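Side-chain contact in D-alanyl transferase DltD (Enterococcus faecalis, PDB 6O93), which probably transfers D-alanine in the D-alanylation of lipoteichoic acid in the Gram-positive cell wall: residues I230-I235 / E340-A345. Sequence-based numbering, arbitrary orientation.
Sequences IAAKAI and ERYFMA
Y342, at the third position of a type II beta turn from E340 to F343, packs its side chain beside A231 and A232 in the last turn of helix 220-233 and I235 just after it. The turn belongs to the loop between strand 331-333 and helix 352-367 of this SGNH-hydrolase-like fold. At phi 65° the Y342 backbone takes the left-handed conformation this turn position requires, and with CG anti to the carbonyl carbon (chi1 -44°) the ring reaches the helix. A231 CB lies 3.6 Å from Y342 CD1, approaching obliquely; its methyl side chain suits a distance of 6.0 Å between A231 CA and Y342 CA. I235 is long enough to send CD1 to the ring edge, near the ring plane, 3.5 Å from Y342 CE1. Farther along, A232 CB stands 4.1 Å from Y342 OH, beside the phenol end. R341 CB lies over one ring face, 3.7 Å above the plane and offset toward the rim. Outside the contact, E241 accepts a hydrogen bond from Y342 N, and W352 packs on A231 and I235. I235 also lies near, without touching, a possible Ser-His-Asp triad. No hydrogen bond joins the two segments, so their fit rests on dispersion and shape: small alanines make room for the aromatic ring, and a branched isoleucine fills in at its edge.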
loop_
_atom_site.group_PDB
_atom_site.type_symbol
_atom_site.label_atom_id
_atom_site.label_comp_id
_atom_site.label_asym_id
_atom_site.label_seq_id
_atom_site.Cartn_x
_atom_site.Cartn_y
_atom_site.Cartn_z
ATOM N N ILE A 230 -14.846 15.290 16.787
ATOM C CA ILE A 230 -13.691 14.622 17.382
ATOM C C ILE A 230 -12.397 15.206 16.832
ATOM O O ILE A 230 -11.450 15.473 17.580
ATOM C CB ILE A 230 -13.774 13.101 17.148
ATOM C CG1 ILE A 230 -14.835 12.487 18.067
ATOM C CG2 ILE A 230 -12.408 12.452 17.363
ATOM C CD1 ILE A 230 -15.124 11.020 17.797
ATOM N N ALA A 231 -12.336 15.417 15.514
ATOM C CA ALA A 231 -11.131 15.971 14.908
ATOM C C ALA A 231 -10.821 17.359 15.457
ATOM O O ALA A 231 -9.655 17.685 15.716
ATOM C CB ALA A 231 -11.288 16.021 13.389
ATOM N N ALA A 232 -11.850 18.191 15.641
ATOM C CA ALA A 232 -11.629 19.557 16.106
ATOM C C ALA A 232 -10.903 19.587 17.446
ATOM O O ALA A 232 -10.145 20.525 17.718
ATOM C CB ALA A 232 -12.962 20.299 16.208
ATOM N N LYS A 233 -11.122 18.579 18.294
ATOM C CA LYS A 233 -10.410 18.512 19.566
ATOM C C LYS A 233 -8.919 18.275 19.358
ATOM O O LYS A 233 -8.090 18.822 20.096
ATOM C CB LYS A 233 -10.991 17.398 20.438
ATOM C CG LYS A 233 -12.352 17.690 21.043
ATOM C CD LYS A 233 -12.885 16.459 21.771
ATOM C CE LYS A 233 -14.113 16.774 22.610
ATOM N NZ LYS A 233 -14.621 15.563 23.315
ATOM N N ALA A 234 -8.557 17.469 18.361
ATOM C CA ALA A 234 -7.210 16.930 18.238
ATOM C C ALA A 234 -6.323 17.714 17.276
ATOM O O ALA A 234 -5.258 17.216 16.896
ATOM C CB ALA A 234 -7.278 15.467 17.792
ATOM N N ILE A 235 -6.724 18.921 16.880
ATOM C CA ILE A 235 -5.931 19.715 15.946
ATOM C C ILE A 235 -5.935 21.174 16.381
ATOM O O ILE A 235 -5.825 22.081 15.548
ATOM C CB ILE A 235 -6.461 19.572 14.506
ATOM C CG1 ILE A 235 -7.888 20.121 14.397
ATOM C CG2 ILE A 235 -6.420 18.114 14.068
ATOM C CD1 ILE A 235 -8.513 19.948 13.024
ATOM N N GLU A 340 -11.330 19.859 2.022
ATOM C CA GLU A 340 -12.310 19.277 2.929
ATOM C C GLU A 340 -11.741 19.251 4.343
ATOM O O GLU A 340 -10.689 18.651 4.588
ATOM C CB GLU A 340 -12.685 17.870 2.471
ATOM C CG GLU A 340 -13.981 17.347 3.069
ATOM C CD GLU A 340 -15.199 18.093 2.560
ATOM O OE1 GLU A 340 -15.111 18.709 1.477
ATOM O OE2 GLU A 340 -16.243 18.069 3.244
ATOM N N ARG A 341 -12.435 19.899 5.274
ATOM C CA ARG A 341 -11.934 20.022 6.635
ATOM C C ARG A 341 -11.984 18.679 7.355
ATOM O O ARG A 341 -12.914 17.889 7.170
ATOM C CB ARG A 341 -12.751 21.059 7.405
ATOM C CG ARG A 341 -12.846 22.407 6.710
ATOM C CD ARG A 341 -13.688 23.388 7.508
ATOM N NE ARG A 341 -13.108 23.666 8.818
ATOM C CZ ARG A 341 -13.601 24.546 9.684
ATOM N NH1 ARG A 341 -14.690 25.242 9.382
ATOM N NH2 ARG A 341 -13.003 24.732 10.854
ATOM N N TYR A 342 -10.968 18.425 8.180
ATOM C CA TYR A 342 -10.874 17.216 8.996
ATOM C C TYR A 342 -10.745 15.954 8.148
ATOM O O TYR A 342 -10.947 14.842 8.649
ATOM C CB TYR A 342 -12.078 17.096 9.937
ATOM C CG TYR A 342 -12.442 18.394 10.622
ATOM C CD1 TYR A 342 -11.544 19.028 11.471
ATOM C CD2 TYR A 342 -13.681 18.985 10.421
ATOM C CE1 TYR A 342 -11.871 20.216 12.098
ATOM C CE2 TYR A 342 -14.018 20.172 11.044
ATOM C CZ TYR A 342 -13.109 20.784 11.881
ATOM O OH TYR A 342 -13.439 21.966 12.504
ATOM N N PHE A 343 -10.403 16.107 6.868
ATOM C CA PHE A 343 -10.249 14.959 5.980
ATOM C C PHE A 343 -8.948 14.213 6.257
ATOM O O PHE A 343 -8.918 12.977 6.239
ATOM C CB PHE A 343 -10.296 15.430 4.525
ATOM C CG PHE A 343 -10.710 14.366 3.545
ATOM C CD1 PHE A 343 -12.050 14.100 3.318
ATOM C CD2 PHE A 343 -9.762 13.650 2.837
ATOM C CE1 PHE A 343 -12.438 13.129 2.409
ATOM C CE2 PHE A 343 -10.142 12.680 1.927
ATOM C CZ PHE A 343 -11.485 12.421 1.712
ATOM N N MET A 344 -7.875 14.948 6.520
ATOM C CA MET A 344 -6.562 14.372 6.753
ATOM C C MET A 344 -6.243 14.370 8.243
ATOM O O MET A 344 -6.748 15.195 9.008
ATOM C CB MET A 344 -5.489 15.159 5.996
ATOM C CG MET A 344 -5.773 15.309 4.512
ATOM S SD MET A 344 -5.949 13.721 3.684
ATOM C CE MET A 344 -4.242 13.176 3.604
ATOM N N ALA A 345 -5.399 13.420 8.649
ATOM C CA ALA A 345 -4.930 13.379 10.028
ATOM C C ALA A 345 -3.801 14.368 10.262
ATOM O O ALA A 345 -3.649 14.882 11.374
ATOM C CB ALA A 345 -4.466 11.966 10.387
#